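Local coordinates for nucleoprotein (Human coronavirus NL63, PDB 5N4K) that probably packages the viral RNA genome into a helical ribonucleocapsid, its N-terminal domain here being an RNA-binding part, at residues Lys97-Lys100 / Phe101-Ser105. Residues are numbered along the deposited sequence; the frame is centred on the assembly and turned at random. Where two conformers were deposited one is given.
With SO4 (sulfate ion), chain I.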
loop_
_atom_site.group_PDB
_atom_site.type_symbol
_atom_site.label_atom_id
_atom_site.label_comp_id
_atom_site.label_asym_id
_atom_site.label_seq_id
_atom_site.Cartn_x
_atom_site.Cartn_y
_atom_site.Cartn_z
ATOM N N LYS A 97 -4.231 -0.259 8.658
ATOM C CA LYS A 97 -4.898 -0.582 9.907
ATOM C C LYS A 97 -4.829 0.532 10.934
ATOM O O LYS A 97 -5.675 0.563 11.819
ATOM C CB LYS A 97 -4.383 -1.897 10.544
ATOM C CG LYS A 97 -2.989 -1.808 11.156
ATOM C CD LYS A 97 -2.539 -3.155 11.726
ATOM C CE LYS A 97 -3.318 -3.563 12.975
ATOM N NZ LYS A 97 -2.769 -4.718 13.774
ATOM N N ASP A 98 -3.902 1.450 10.764
ATOM C CA ASP A 98 -3.569 2.574 11.608
ATOM C C ASP A 98 -4.460 3.768 11.418
ATOM O O ASP A 98 -4.486 4.706 12.209
ATOM C CB ASP A 98 -2.114 3.053 11.340
ATOM C CG ASP A 98 -1.913 3.586 9.886
ATOM O OD1 ASP A 98 -1.578 4.781 9.771
ATOM O OD2 ASP A 98 -1.987 2.871 8.889
ATOM N N LEU A 99 -5.108 3.830 10.253
ATOM C CA LEU A 99 -5.967 4.961 9.919
ATOM C C LEU A 99 -7.313 4.904 10.621
ATOM O O LEU A 99 -7.957 3.898 10.650
ATOM C CB LEU A 99 -6.186 5.089 8.421
ATOM C CG LEU A 99 -4.975 5.422 7.550
ATOM C CD1 LEU A 99 -5.364 5.461 6.081
ATOM C CD2 LEU A 99 -4.209 6.633 7.990
ATOM N N LYS A 100 -7.705 6.066 11.150
ATOM C CA LYS A 100 -9.059 6.281 11.641
ATOM C C LYS A 100 -9.995 6.408 10.467
ATOM O O LYS A 100 -9.576 6.739 9.406
ATOM C CB LYS A 100 -9.065 7.522 12.579
ATOM C CG LYS A 100 -8.079 7.475 13.772
ATOM C CD LYS A 100 -8.272 8.680 14.693
ATOM C CE LYS A 100 -7.381 8.641 15.929
ATOM N NZ LYS A 100 -7.610 9.787 16.865
ATOM N N PHE A 101 -11.284 6.177 10.707
ATOM C CA PHE A 101 -12.235 6.250 9.620
ATOM C C PHE A 101 -12.187 7.560 8.927
ATOM O O PHE A 101 -12.348 8.641 9.590
ATOM C CB PHE A 101 -13.687 5.983 10.139
ATOM C CG PHE A 101 -14.705 5.867 9.047
ATOM C CD1 PHE A 101 -14.538 4.949 7.983
ATOM C CD2 PHE A 101 -15.813 6.687 9.004
ATOM C CE1 PHE A 101 -15.461 4.825 6.997
ATOM C CE2 PHE A 101 -16.723 6.584 7.947
ATOM C CZ PHE A 101 -16.552 5.699 6.943
ATOM N N ARG A 102 -11.980 7.629 7.680
ATOM C CA ARG A 102 -11.948 8.778 6.834
ATOM C C ARG A 102 -10.726 9.671 6.976
ATOM O O ARG A 102 -10.634 10.718 6.325
ATOM C CB ARG A 102 -13.217 9.617 6.947
ATOM C CG ARG A 102 -14.426 8.829 6.364
ATOM C CD ARG A 102 -15.770 9.484 6.663
ATOM N NE ARG A 102 -15.945 10.719 6.052
ATOM C CZ ARG A 102 -16.226 11.906 6.675
ATOM N NH1 ARG A 102 -16.238 12.013 7.996
ATOM N NH2 ARG A 102 -16.276 12.919 5.840
ATOM N N GLN A 103 -9.734 9.194 7.689
ATOM C CA GLN A 103 -8.416 9.858 7.663
ATOM C C GLN A 103 -7.886 9.908 6.278
ATOM O O GLN A 103 -7.904 8.918 5.598
ATOM C CB GLN A 103 -7.485 9.147 8.641
ATOM C CG GLN A 103 -6.212 9.833 8.924
ATOM C CD GLN A 103 -5.486 9.235 10.101
ATOM O OE1 GLN A 103 -5.910 8.413 10.935
ATOM N NE2 GLN A 103 -4.196 9.662 10.110
ATOM N N ARG A 104 -7.458 11.083 5.833
ATOM C CA ARG A 104 -7.169 11.252 4.437
ATOM C C ARG A 104 -5.877 10.609 4.037
ATOM O O ARG A 104 -4.793 10.879 4.628
ATOM C CB ARG A 104 -7.107 12.716 4.088
ATOM C CG ARG A 104 -8.392 13.452 4.187
ATOM C CD ARG A 104 -8.131 14.976 4.170
ATOM N NE ARG A 104 -7.365 15.468 5.355
ATOM C CZ ARG A 104 -6.110 15.971 5.340
ATOM N NH1 ARG A 104 -5.419 16.090 4.201
ATOM N NH2 ARG A 104 -5.530 16.343 6.474
ATOM N N SER A 105 -5.890 9.771 3.008
ATOM C CA SER A 105 -4.726 9.163 2.453
ATOM C C SER A 105 -4.958 8.903 0.975
ATOM O O SER A 105 -5.952 8.231 0.618
ATOM C CB SER A 105 -4.421 7.838 3.168
ATOM O OG SER A 105 -3.170 7.281 2.771
HETATM S S SO4 I . -14.598 11.000 2.821
HETATM O O1 SO4 I . -14.880 11.679 1.549
HETATM O O2 SO4 I . -15.859 10.466 3.348
HETATM O O3 SO4 I . -13.538 9.966 2.839
HETATM O O4 SO4 I . -14.022 12.037 3.709
HETATM O O HOH W 1 -4.438 7.732 13.078
#
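Lys-100 to Gln-103 form a type II beta turn, closed by Gln-103 N donating to Lys-100 O at 3.0 Å, with Phe-101 and Arg-102 at the corners; Arg-102 takes the positive phi usual at the third position of such a turn. Gln-103 then closes a second link with its side chain. Its CG lies anti to the backbone N (chi1 -169°) and the chain runs on extended, which carries the amide back to Lys-100, where OE1 accepts a nearly straight bond from Lys-100 N (3.0 Å, 167°). Glutamine has the length for this bond, and its main chain and side chain together hold both polar backbone atoms of Lys-100. A water also lies 2.7 Å from Gln-103 OE1 and within hydrogen-bonding distance of Asp-98 O. Leu-99, buried and apolar, crosses the glutamine at about a right angle, its CD2 3.6 Å from Gln-103 CD, while CD1 meets Ser-105 CB. Arg-102 turns its positive guanidinium edge-on to a sulfate, probably from the crystallisation liquor: NE donates to O2, in the group's plane (2.7 Å), and NH2 weakly to O4. Leu-99 and Gln-103 pack on Asp-98 of the second subunit; between strands 80-90 and 108-112, Leu-99 and the nearly perpendicular Phe-101 ring meet Trp-110 of the latter.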